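Local coordinates for uncharacterized protein (Streptomyces malaysiense, PDB 6ZYL), which catalyses the beta-hydroxylation of thioholgamide as a non-heme monooxygenase, probably dependent on iron and 2-oxoglutarate, at residues Ala143-Val148 with Ala233-Thr238; Tyr162-His167 with Ala198-Leu203; Leu150-Ile155 with Leu204-Cys209. All coordinates share one frame; numbering follows the deposited sequence.

Contact 1. Residues Ala143-Val148 with Ala233-Thr238; sequences AARVWV and AIDYIT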
ATOM      1  N   ALA A 143     -10.902   5.995   1.503  1.00 22.09           N
ATOM      2  CA  ALA A 143      -9.712   5.243   1.139  1.00 22.97           C
ATOM      3  C   ALA A 143      -8.910   4.913   2.388  1.00 23.91           C
ATOM      4  O   ALA A 143      -9.010   5.587   3.415  1.00 20.06           O
ATOM      5  CB  ALA A 143      -8.841   6.013   0.140  1.00 21.14           C
ATOM      6  N   ALA A 144      -8.099   3.864   2.275  1.00 20.97           N
ATOM      7  CA  ALA A 144      -7.213   3.440   3.348  1.00 21.49           C
ATOM      8  C   ALA A 144      -6.125   2.565   2.746  1.00 21.67           C
ATOM      9  O   ALA A 144      -6.379   1.817   1.798  1.00 20.18           O
ATOM     10  CB  ALA A 144      -7.973   2.677   4.439  1.00 22.09           C
ATOM     11  N   ARG A 145      -4.917   2.676   3.288  1.00 20.89           N
ATOM     12  CA  ARG A 145      -3.800   1.832   2.887  1.00 22.07           C
ATOM     13  C   ARG A 145      -3.579   0.770   3.957  1.00 21.99           C
ATOM     14  O   ARG A 145      -3.391   1.099   5.134  1.00 20.39           O
ATOM     15  CB  ARG A 145      -2.529   2.654   2.678  1.00 21.26           C
ATOM     16  CG  ARG A 145      -1.305   1.802   2.379  1.00 22.33           C
ATOM     17  CD  ARG A 145      -0.147   2.638   1.857  1.00 23.08           C
ATOM     18  NE  ARG A 145      -0.384   3.111   0.496  1.00 24.28           N
ATOM     19  CZ  ARG A 145       0.530   3.715  -0.255  1.00 24.84           C
ATOM     20  NH1 ARG A 145       1.748   3.922   0.223  1.00 24.44           N
ATOM     21  NH2 ARG A 145       0.226   4.111  -1.483  1.00 23.21           N
ATOM     22  N   VAL A 146      -3.606  -0.494   3.547  1.00 21.85           N
ATOM     23  CA  VAL A 146      -3.330  -1.621   4.432  1.00 22.42           C
ATOM     24  C   VAL A 146      -1.863  -1.993   4.269  1.00 21.81           C
ATOM     25  O   VAL A 146      -1.424  -2.358   3.173  1.00 21.67           O
ATOM     26  CB  VAL A 146      -4.247  -2.816   4.125  1.00 21.54           C
ATOM     27  CG1 VAL A 146      -3.888  -3.999   5.014  1.00 24.37           C
ATOM     28  CG2 VAL A 146      -5.705  -2.419   4.309  1.00 21.49           C
ATOM     29  N   TRP A 147      -1.111  -1.901   5.360  1.00 21.07           N
ATOM     30  CA  TRP A 147       0.338  -2.097   5.392  1.00 19.37           C
ATOM     31  C   TRP A 147       0.589  -3.438   6.072  1.00 21.66           C
ATOM     32  O   TRP A 147       0.598  -3.527   7.303  1.00 20.44           O
ATOM     33  CB  TRP A 147       0.981  -0.937   6.141  1.00 22.45           C
ATOM     34  CG  TRP A 147       2.458  -0.771   6.016  1.00 21.63           C
ATOM     35  CD1 TRP A 147       3.151  -0.357   4.918  1.00 22.34           C
ATOM     36  CD2 TRP A 147       3.422  -0.959   7.055  1.00 22.30           C
ATOM     37  NE1 TRP A 147       4.494  -0.291   5.205  1.00 22.97           N
ATOM     38  CE2 TRP A 147       4.686  -0.658   6.511  1.00 22.98           C
ATOM     39  CE3 TRP A 147       3.341  -1.361   8.393  1.00 20.50           C
ATOM     40  CZ2 TRP A 147       5.860  -0.747   7.258  1.00 22.57           C
ATOM     41  CZ3 TRP A 147       4.508  -1.448   9.133  1.00 18.46           C
ATOM     42  CH2 TRP A 147       5.750  -1.143   8.564  1.00 21.52           C
ATOM     43  N   VAL A 148       0.784  -4.477   5.267  1.00 22.33           N
ATOM     44  CA  VAL A 148       0.887  -5.844   5.766  1.00 22.00           C
ATOM     45  C   VAL A 148       2.345  -6.161   6.064  1.00 22.07           C
ATOM     46  O   VAL A 148       3.221  -5.973   5.212  1.00 20.92           O
ATOM     47  CB  VAL A 148       0.306  -6.846   4.756  1.00 20.56           C
ATOM     48  CG1 VAL A 148       0.411  -8.266   5.304  1.00 22.18           C
ATOM     49  CG2 VAL A 148      -1.133  -6.500   4.418  1.00 21.59           C
ATOM     50  N   ALA A 233       1.921  -3.258   0.877  1.00 19.08           N
ATOM     51  CA  ALA A 233       0.933  -2.209   1.089  1.00 20.68           C
ATOM     52  C   ALA A 233      -0.155  -2.285   0.028  1.00 20.11           C
ATOM     53  O   ALA A 233       0.127  -2.477  -1.158  1.00 19.93           O
ATOM     54  CB  ALA A 233       1.591  -0.828   1.059  1.00 20.49           C
ATOM     55  N   ILE A 234      -1.402  -2.115   0.463  1.00 21.24           N
ATOM     56  CA  ILE A 234      -2.567  -2.259  -0.399  1.00 19.63           C
ATOM     57  C   ILE A 234      -3.431  -1.021  -0.235  1.00 20.89           C
ATOM     58  O   ILE A 234      -3.857  -0.702   0.880  1.00 22.25           O
ATOM     59  CB  ILE A 234      -3.388  -3.516  -0.065  1.00 20.84           C
ATOM     60  CG1 ILE A 234      -2.481  -4.723   0.166  1.00 20.95           C
ATOM     61  CG2 ILE A 234      -4.387  -3.810  -1.175  1.00 20.90           C
ATOM     62  CD1 ILE A 234      -3.171  -5.859   0.914  1.00 20.02           C
ATOM     63  N   ASP A 235      -3.700  -0.333  -1.339  1.00 21.31           N
ATOM     64  CA  ASP A 235      -4.595   0.816  -1.333  1.00 20.62           C
ATOM     65  C   ASP A 235      -6.010   0.355  -1.655  1.00 22.49           C
ATOM     66  O   ASP A 235      -6.271  -0.143  -2.756  1.00 21.16           O
ATOM     67  CB  ASP A 235      -4.136   1.868  -2.337  1.00 21.61           C
ATOM     68  CG  ASP A 235      -2.901   2.605  -1.876  1.00 21.64           C
ATOM     69  OD1 ASP A 235      -2.821   2.923  -0.671  1.00 21.79           O
ATOM     70  OD2 ASP A 235      -2.008   2.856  -2.711  1.00 21.53           O
ATOM     71  N   TYR A 236      -6.912   0.500  -0.690  1.00 19.57           N
ATOM     72  CA  TYR A 236      -8.321   0.195  -0.873  1.00 18.86           C
ATOM     73  C   TYR A 236      -9.103   1.493  -1.017  1.00 21.42           C
ATOM     74  O   TYR A 236      -8.846   2.467  -0.303  1.00 20.58           O
ATOM     75  CB  TYR A 236      -8.866  -0.621   0.301  1.00 19.93           C
ATOM     76  CG  TYR A 236      -8.358  -2.047   0.337  1.00 19.00           C
ATOM     77  CD1 TYR A 236      -8.994  -3.050  -0.382  1.00 19.51           C
ATOM     78  CD2 TYR A 236      -7.239  -2.386   1.086  1.00 19.69           C
ATOM     79  CE1 TYR A 236      -8.529  -4.357  -0.354  1.00 18.73           C
ATOM     80  CE2 TYR A 236      -6.767  -3.687   1.121  1.00 19.17           C
ATOM     81  CZ  TYR A 236      -7.417  -4.668   0.400  1.00 18.60           C
ATOM     82  OH  TYR A 236      -6.950  -5.962   0.432  1.00 22.55           O
ATOM     83  N   ILE A 237     -10.050   1.502  -1.954  1.00 22.79           N
ATOM     84  CA  ILE A 237     -10.912   2.650  -2.195  1.00 22.75           C
ATOM     85  C   ILE A 237     -12.339   2.148  -2.363  1.00 23.77           C
ATOM     86  O   ILE A 237     -12.580   0.963  -2.598  1.00 22.91           O
ATOM     87  CB  ILE A 237     -10.492   3.460  -3.444  1.00 21.81           C
ATOM     88  CG1 ILE A 237     -10.612   2.595  -4.703  1.00 22.51           C
ATOM     89  CG2 ILE A 237      -9.077   3.989  -3.298  1.00 22.05           C
ATOM     90  CD1 ILE A 237     -10.387   3.354  -6.005  1.00 23.32           C
ATOM     91  N   THR A 238     -13.283   3.066  -2.243  1.00 24.26           N
ATOM     92  CA  THR A 238     -14.666   2.835  -2.622  1.00 25.48           C
ATOM     93  C   THR A 238     -14.958   3.520  -3.947  1.00 27.11           C
ATOM     94  O   THR A 238     -14.164   4.332  -4.435  1.00 24.00           O
ATOM     95  CB  THR A 238     -15.614   3.365  -1.543  1.00 25.09           C
ATOM     96  OG1 THR A 238     -15.801   4.774  -1.727  1.00 22.03           O
ATOM     97  CG2 THR A 238     -15.064   3.092  -0.154  1.00 24.93           C
TER
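Arg145 and Asp235 form a salt bridge across two antiparallel strands, Ala143-Val148 and Ala233-Ile237. The arginine grips the carboxylate side-on with two nitrogens, one to each oxygen. NE of Arg145 donates to OD1 of Asp235 at 2.7 Å, and the N-H points almost straight at it (173°). NH2 of Arg145 reaches OD2 of Asp235 at 2.8 Å on the syn lone pair. The two planes are turned 34° apart, so the pairing is twisted rather than flat. The Arg145 chain leaves with CG anti to the backbone N (chi1 175°) and bends at chi3, which brings NE alongside the acid. Ser111 also bonds to OD2 of Asp235, so the buried carboxylate has a second partner.

Backbone bonds pair Ala144 with Tyr236 and Val146 with Ile234, each in both directions. The bond from Val146 N to Ile234 O is 2.7 Å.

The apolar contacts lie on both faces. Beside the salt bridge, Ala233 CB meets the edge of the Trp147 ring. On the other face, CG2 of Val146 lies 3.6 Å from CD2 of Tyr236. Val148 CG2 touches Ile234 CD1, and helix 93-103 packs on Val146 and Tyr236.

The pair forms the middle of the major sheet. This fits the double-stranded beta-helix (jelly-roll) core of the phytanoyl-CoA dioxygenase family.

Contact 2. Residues Tyr162-His167 with Ala198-Leu203; sequences YARGSH and AAVDVL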
ATOM      1  N   TYR A 162       4.018   6.819  12.762  1.00 24.57           N
ATOM      2  CA  TYR A 162       2.830   7.600  12.452  1.00 25.61           C
ATOM      3  C   TYR A 162       2.791   8.876  13.286  1.00 30.82           C
ATOM      4  O   TYR A 162       3.289   8.915  14.413  1.00 29.64           O
ATOM      5  CB  TYR A 162       1.546   6.812  12.726  1.00 24.83           C
ATOM      6  CG  TYR A 162       1.235   5.690  11.767  1.00 23.76           C
ATOM      7  CD1 TYR A 162       1.599   5.756  10.429  1.00 25.00           C
ATOM      8  CD2 TYR A 162       0.556   4.564  12.207  1.00 25.44           C
ATOM      9  CE1 TYR A 162       1.299   4.720   9.560  1.00 24.08           C
ATOM     10  CE2 TYR A 162       0.251   3.534  11.352  1.00 25.25           C
ATOM     11  CZ  TYR A 162       0.622   3.612  10.033  1.00 24.05           C
ATOM     12  OH  TYR A 162       0.313   2.566   9.197  1.00 25.22           O
ATOM     13  N   ALA A 163       2.170   9.916  12.728  1.00 30.77           N
ATOM     14  CA  ALA A 163       1.868  11.156  13.445  1.00 30.49           C
ATOM     15  C   ALA A 163       0.364  11.168  13.706  1.00 26.21           C
ATOM     16  O   ALA A 163      -0.428  11.477  12.811  1.00 26.76           O
ATOM     17  CB  ALA A 163       2.312  12.379  12.648  1.00 32.76           C
ATOM     18  N   ARG A 164      -0.027  10.819  14.930  1.00 27.45           N
ATOM     19  CA  ARG A 164      -1.439  10.713  15.277  1.00 31.92           C
ATOM     20  C   ARG A 164      -2.182  12.001  14.948  1.00 32.71           C
ATOM     21  O   ARG A 164      -1.719  13.101  15.262  1.00 33.21           O
ATOM     22  CB  ARG A 164      -1.574  10.385  16.765  1.00 38.67           C
ATOM     23  CG  ARG A 164      -2.952   9.924  17.204  1.00 42.63           C
ATOM     24  CD  ARG A 164      -2.966   9.616  18.704  1.00 48.15           C
ATOM     25  NE  ARG A 164      -2.683   8.209  18.986  1.00 61.41           N
ATOM     26  CZ  ARG A 164      -1.573   7.764  19.567  1.00 61.21           C
ATOM     27  NH1 ARG A 164      -0.623   8.609  19.946  1.00 58.01           N
ATOM     28  NH2 ARG A 164      -1.414   6.464  19.778  1.00 54.10           N
ATOM     29  N   GLY A 165      -3.334  11.855  14.299  1.00 29.60           N
ATOM     30  CA  GLY A 165      -4.174  12.984  13.964  1.00 30.51           C
ATOM     31  C   GLY A 165      -3.695  13.847  12.820  1.00 31.37           C
ATOM     32  O   GLY A 165      -4.375  14.821  12.479  1.00 37.62           O
ATOM     33  N   SER A 166      -2.563  13.519  12.201  1.00 28.98           N
ATOM     34  CA  SER A 166      -1.999  14.345  11.139  1.00 28.42           C
ATOM     35  C   SER A 166      -2.807  14.303   9.849  1.00 29.58           C
ATOM     36  O   SER A 166      -2.419  14.968   8.882  1.00 28.83           O
ATOM     37  CB  SER A 166      -0.565  13.898  10.852  1.00 30.06           C
ATOM     38  OG  SER A 166      -0.526  12.526  10.490  1.00 29.70           O
ATOM     39  N   HIS A 167      -3.914  13.564   9.813  1.00 30.08           N
ATOM     40  CA  HIS A 167      -4.665  13.335   8.588  1.00 32.00           C
ATOM     41  C   HIS A 167      -5.889  14.229   8.442  1.00 33.85           C
ATOM     42  O   HIS A 167      -6.528  14.206   7.385  1.00 33.05           O
ATOM     43  CB  HIS A 167      -5.135  11.877   8.536  1.00 28.09           C
ATOM     44  CG  HIS A 167      -6.161  11.547   9.578  1.00 27.34           C
ATOM     45  ND1 HIS A 167      -5.917  11.683  10.928  1.00 26.48           N
ATOM     46  CD2 HIS A 167      -7.435  11.100   9.470  1.00 27.38           C
ATOM     47  CE1 HIS A 167      -6.996  11.333  11.607  1.00 29.98           C
ATOM     48  NE2 HIS A 167      -7.930  10.971  10.746  1.00 27.62           N
ATOM     49  N   ALA A 198       5.914  12.313  20.119  1.00 39.39           N
ATOM     50  CA  ALA A 198       4.556  11.790  20.085  1.00 41.56           C
ATOM     51  C   ALA A 198       4.325  10.800  18.950  1.00 32.93           C
ATOM     52  O   ALA A 198       3.267  10.162  18.912  1.00 36.49           O
ATOM     53  CB  ALA A 198       3.553  12.944  19.962  1.00 36.16           C
ATOM     54  N   ALA A 199       5.278  10.656  18.031  1.00 34.60           N
ATOM     55  CA  ALA A 199       5.126   9.711  16.935  1.00 35.04           C
ATOM     56  C   ALA A 199       4.946   8.296  17.471  1.00 36.12           C
ATOM     57  O   ALA A 199       5.398   7.960  18.569  1.00 32.12           O
ATOM     58  CB  ALA A 199       6.338   9.775  16.008  1.00 33.00           C
ATOM     59  N   VAL A 200       4.282   7.459  16.678  1.00 33.48           N
ATOM     60  CA  VAL A 200       3.929   6.101  17.076  1.00 26.54           C
ATOM     61  C   VAL A 200       4.629   5.126  16.139  1.00 26.75           C
ATOM     62  O   VAL A 200       4.351   5.107  14.933  1.00 24.86           O
ATOM     63  CB  VAL A 200       2.408   5.878  17.052  1.00 28.07           C
ATOM     64  CG1 VAL A 200       2.062   4.507  17.615  1.00 30.97           C
ATOM     65  CG2 VAL A 200       1.692   6.979  17.820  1.00 37.22           C
ATOM     66  N   ASP A 201       5.526   4.315  16.697  1.00 27.39           N
ATOM     67  CA  ASP A 201       6.167   3.252  15.934  1.00 27.47           C
ATOM     68  C   ASP A 201       5.145   2.180  15.571  1.00 27.02           C
ATOM     69  O   ASP A 201       4.385   1.719  16.426  1.00 22.72           O
ATOM     70  CB  ASP A 201       7.302   2.628  16.747  1.00 29.20           C
ATOM     71  CG  ASP A 201       8.623   3.351  16.571  1.00 31.99           C
ATOM     72  OD1 ASP A 201       8.751   4.166  15.635  1.00 37.33           O
ATOM     73  OD2 ASP A 201       9.545   3.090  17.371  1.00 34.80           O
ATOM     74  N   VAL A 202       5.134   1.769  14.305  1.00 25.84           N
ATOM     75  CA  VAL A 202       4.206   0.747  13.829  1.00 25.66           C
ATOM     76  C   VAL A 202       4.880  -0.606  14.041  1.00 23.83           C
ATOM     77  O   VAL A 202       5.659  -1.066  13.205  1.00 23.88           O
ATOM     78  CB  VAL A 202       3.814   0.969  12.369  1.00 23.31           C
ATOM     79  CG1 VAL A 202       2.757  -0.041  11.947  1.00 22.93           C
ATOM     80  CG2 VAL A 202       3.309   2.392  12.173  1.00 23.56           C
ATOM     81  N   LEU A 203       4.569  -1.246  15.164  1.00 22.30           N
ATOM     82  CA  LEU A 203       5.207  -2.490  15.579  1.00 23.79           C
ATOM     83  C   LEU A 203       4.218  -3.633  15.414  1.00 23.13           C
ATOM     84  O   LEU A 203       3.158  -3.641  16.050  1.00 22.05           O
ATOM     85  CB  LEU A 203       5.687  -2.390  17.026  1.00 23.39           C
ATOM     86  CG  LEU A 203       6.586  -1.182  17.301  1.00 24.65           C
ATOM     87  CD1 LEU A 203       6.883  -1.045  18.785  1.00 24.88           C
ATOM     88  CD2 LEU A 203       7.878  -1.287  16.498  1.00 22.37           C
TER
HETATM   89  O   HOH W   1       1.897  11.237  17.095  1.00 31.35           O
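Ala198 meets the segment Tyr162-His167 through a water. The water accepts from Arg164 N at 2.9 Å and donates to Ala198 O. Ala199 comes next. Ala199 CA lies 3.2 Å from Tyr162 O in a CA-H...O contact.

Val200 makes the antiparallel bridge with Tyr162. Val200 N donates to Tyr162 O at 2.9 Å. Tyr162 N returns a 2.8 Å bond to Val200 O. The side chain of Val200 sits under the arginine: Val200 CG2 lies over one face of the Arg164 guanidinium, 3.5 Å from NH1. A bend at chi3 of Arg164 turns the group back over the valine.

Val202 supplies a CH-pi contact. Val202 CG2 sits over one face of the Tyr162 ring, 3.5 Å from the centroid and offset toward the rim. With CG1 anti to the backbone N (chi1 -175°), CG2 is the branch beside that nitrogen, and it meets the ring. Phe37 stacks on the same tyrosine, and Ser210 and His212 bond to its OH.

Val200 and Val202 thus offer methyls to a cationic group and an aromatic face. Polar links across the contact are left to the backbone and the water. Packing by Val202 and Phe37 would restrict rotation of the Tyr162 ring, while the bonds to Ser210 and His212 fix its OH.

Contact 3. Residues Leu150-Ile155 with Leu204-Cys209; sequences LTDTTI and LDAGQC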
ATOM      1  N   LEU A 150       5.120  -8.640   6.268  1.00 21.64           N
ATOM      2  CA  LEU A 150       5.553  -9.974   5.872  1.00 22.48           C
ATOM      3  C   LEU A 150       6.666 -10.483   6.778  1.00 24.37           C
ATOM      4  O   LEU A 150       6.779 -11.695   6.990  1.00 23.26           O
ATOM      5  CB  LEU A 150       6.011  -9.969   4.414  1.00 23.66           C
ATOM      6  CG  LEU A 150       4.932  -9.634   3.382  1.00 23.47           C
ATOM      7  CD1 LEU A 150       5.480  -9.793   1.966  1.00 26.32           C
ATOM      8  CD2 LEU A 150       3.692 -10.494   3.570  1.00 21.85           C
ATOM      9  N   THR A 151       7.494  -9.580   7.296  1.00 24.34           N
ATOM     10  CA  THR A 151       8.371  -9.832   8.429  1.00 25.13           C
ATOM     11  C   THR A 151       7.829  -9.087   9.644  1.00 26.36           C
ATOM     12  O   THR A 151       6.957  -8.221   9.529  1.00 23.89           O
ATOM     13  CB  THR A 151       9.806  -9.368   8.143  1.00 24.95           C
ATOM     14  OG1 THR A 151       9.809  -7.958   7.884  1.00 23.05           O
ATOM     15  CG2 THR A 151      10.396 -10.109   6.957  1.00 26.36           C
ATOM     16  N   ASP A 152       8.357  -9.422  10.819  1.00 24.65           N
ATOM     17  CA  ASP A 152       8.128  -8.578  11.984  1.00 24.45           C
ATOM     18  C   ASP A 152       8.579  -7.152  11.683  1.00 23.20           C
ATOM     19  O   ASP A 152       9.498  -6.924  10.892  1.00 21.21           O
ATOM     20  CB  ASP A 152       8.896  -9.102  13.199  1.00 29.38           C
ATOM     21  CG  ASP A 152       8.349 -10.411  13.731  1.00 33.23           C
ATOM     22  OD1 ASP A 152       7.151 -10.699  13.526  1.00 32.08           O
ATOM     23  OD2 ASP A 152       9.128 -11.151  14.366  1.00 40.26           O
ATOM     24  N   THR A 153       7.930  -6.179  12.316  1.00 24.11           N
ATOM     25  CA  THR A 153       8.408  -4.801  12.323  1.00 22.82           C
ATOM     26  C   THR A 153       8.768  -4.438  13.757  1.00 22.26           C
ATOM     27  O   THR A 153       7.949  -4.605  14.668  1.00 23.91           O
ATOM     28  CB  THR A 153       7.373  -3.825  11.753  1.00 22.57           C
ATOM     29  OG1 THR A 153       6.196  -3.824  12.566  1.00 25.23           O
ATOM     30  CG2 THR A 153       7.020  -4.212  10.319  1.00 21.73           C
ATOM     31  N   THR A 154       9.996  -3.967  13.952  1.00 21.97           N
ATOM     32  CA  THR A 154      10.554  -3.703  15.270  1.00 21.66           C
ATOM     33  C   THR A 154      11.043  -2.263  15.325  1.00 22.45           C
ATOM     34  O   THR A 154      11.059  -1.548  14.319  1.00 23.11           O
ATOM     35  CB  THR A 154      11.711  -4.658  15.585  1.00 20.62           C
ATOM     36  OG1 THR A 154      12.892  -4.216  14.904  1.00 23.26           O
ATOM     37  CG2 THR A 154      11.377  -6.076  15.141  1.00 22.93           C
ATOM     38  N   ILE A 155      11.465  -1.838  16.517  1.00 21.56           N
ATOM     39  CA  ILE A 155      11.968  -0.479  16.666  1.00 20.51           C
ATOM     40  C   ILE A 155      13.273  -0.256  15.918  1.00 21.12           C
ATOM     41  O   ILE A 155      13.684   0.898  15.739  1.00 23.42           O
ATOM     42  CB  ILE A 155      12.172  -0.106  18.151  1.00 22.45           C
ATOM     43  CG1 ILE A 155      13.249  -0.982  18.795  1.00 22.04           C
ATOM     44  CG2 ILE A 155      10.864  -0.224  18.919  1.00 22.59           C
ATOM     45  CD1 ILE A 155      13.797  -0.416  20.103  1.00 23.94           C
ATOM     46  N   LEU A 204       4.575  -4.600  14.574  1.00 23.29           N
ATOM     47  CA  LEU A 204       3.656  -5.653  14.179  1.00 21.78           C
ATOM     48  C   LEU A 204       4.338  -7.009  14.228  1.00 20.86           C
ATOM     49  O   LEU A 204       5.510  -7.137  13.866  1.00 20.60           O
ATOM     50  CB  LEU A 204       3.132  -5.412  12.756  1.00 22.28           C
ATOM     51  CG  LEU A 204       2.451  -4.079  12.451  1.00 21.61           C
ATOM     52  CD1 LEU A 204       2.258  -3.912  10.950  1.00 21.17           C
ATOM     53  CD2 LEU A 204       1.124  -3.998  13.178  1.00 22.35           C
ATOM     54  N   ASP A 205       3.593  -8.019  14.674  1.00 22.59           N
ATOM     55  CA  ASP A 205       3.980  -9.395  14.409  1.00 24.79           C
ATOM     56  C   ASP A 205       3.845  -9.677  12.917  1.00 24.97           C
ATOM     57  O   ASP A 205       2.952  -9.151  12.246  1.00 20.86           O
ATOM     58  CB  ASP A 205       3.102 -10.370  15.194  1.00 26.74           C
ATOM     59  CG  ASP A 205       3.345 -10.308  16.689  1.00 28.41           C
ATOM     60  OD1 ASP A 205       4.335  -9.677  17.115  1.00 32.23           O
ATOM     61  OD2 ASP A 205       2.537 -10.894  17.437  1.00 34.97           O
ATOM     62  N   ALA A 206       4.745 -10.507  12.392  1.00 23.11           N
ATOM     63  CA  ALA A 206       4.621 -10.949  11.008  1.00 25.08           C
ATOM     64  C   ALA A 206       3.230 -11.523  10.776  1.00 23.41           C
ATOM     65  O   ALA A 206       2.756 -12.368  11.541  1.00 23.41           O
ATOM     66  CB  ALA A 206       5.690 -11.996  10.686  1.00 27.11           C
ATOM     67  N   GLY A 207       2.564 -11.043   9.725  1.00 23.14           N
ATOM     68  CA  GLY A 207       1.211 -11.426   9.411  1.00 22.08           C
ATOM     69  C   GLY A 207       0.174 -10.385   9.784  1.00 25.13           C
ATOM     70  O   GLY A 207      -0.881 -10.313   9.142  1.00 20.88           O
ATOM     71  N   GLN A 208       0.443  -9.592  10.817  1.00 24.29           N
ATOM     72  CA  GLN A 208      -0.437  -8.487  11.151  1.00 22.53           C
ATOM     73  C   GLN A 208      -0.246  -7.351  10.150  1.00 19.74           C
ATOM     74  O   GLN A 208       0.708  -7.322   9.365  1.00 22.42           O
ATOM     75  CB  GLN A 208      -0.163  -7.986  12.568  1.00 23.18           C
ATOM     76  CG  GLN A 208      -0.356  -9.029  13.652  1.00 22.98           C
ATOM     77  CD  GLN A 208      -0.124  -8.465  15.039  1.00 23.71           C
ATOM     78  OE1 GLN A 208       0.852  -7.756  15.280  1.00 21.74           O
ATOM     79  NE2 GLN A 208      -1.027  -8.774  15.960  1.00 22.81           N
ATOM     80  N   CYS A 209      -1.163  -6.392  10.189  1.00 21.40           N
ATOM     81  CA  CYS A 209      -1.077  -5.245   9.303  1.00 22.31           C
ATOM     82  C   CYS A 209      -1.518  -3.994  10.045  1.00 22.60           C
ATOM     83  O   CYS A 209      -2.138  -4.056  11.108  1.00 21.14           O
ATOM     84  CB  CYS A 209      -1.927  -5.441   8.041  1.00 22.28           C
ATOM     85  SG  CYS A 209      -3.700  -5.394   8.333  1.00 30.01           S
TER
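Leu204 meets Thr153 through backbone and side chain. Thr153 N donates to Leu204 O at 3.0 Å. Leu204 N lies 2.7 Å from Thr153 OG1, but the bond is bent to 130° and weak. The two side chains run side by side and point the same way, with CB of Leu204 3.5 Å from OG1 of Thr153.

Thr153 places OG1 between its backbone N and carbonyl carbon (chi1 63°). From there the hydroxyl also bonds to Val202 O, its stronger partner. The hydroxyl thus lies between Val202 O and Leu204 N, the second held only weakly. Leu204 packs further on Phe39, Pro40 and Trp147.

The segment then folds into a type II beta turn from Asp205 to Gln208, closed by a 2.9 Å bond from Gln208 N to Asp205 O. Gly207 takes a positive phi at its third position. The turn leads into strand 209-212 of the major sheet, while Leu150-Ile155 follows strand 143-149 of that sheet.

Ala206 lies at the second position of the turn. Ala206 N donates to OD1 of Asp152 at 2.7 Å, nearly along the C-O axis of the carboxylate. The CB of Ala206 points toward the Leu150-Ile155 segment, 3.4 Å from the same OD1 of Asp152 and 3.8 Å from Thr151 C. On helix 46-66, Ala49 also touches Ala206.

Contact 1 encloses the other two along the chain, and contact 2 is nested inside contact 3. The centres of the three contacts lie about 16 to 17 Å from one another. Trp147 of contact 1 joins all three. Trp147 CZ3 is 3.6 Å from Val202 CG1 of contact 2, and Trp147 CH2 is 3.8 Å from Thr153 CG2 of contact 3. Contacts 2 and 3 meet directly where Val202 O lies 2.9 Å from Thr153 OG1, a probable hydrogen bond. Cys209 SG of contact 3 packs on Val146 CG1 at 3.6 Å. Trp147 NE1 hydrogen-bonds to a bound tartaric acid, probably from crystallisation, which may mark a pocket beside contact 1.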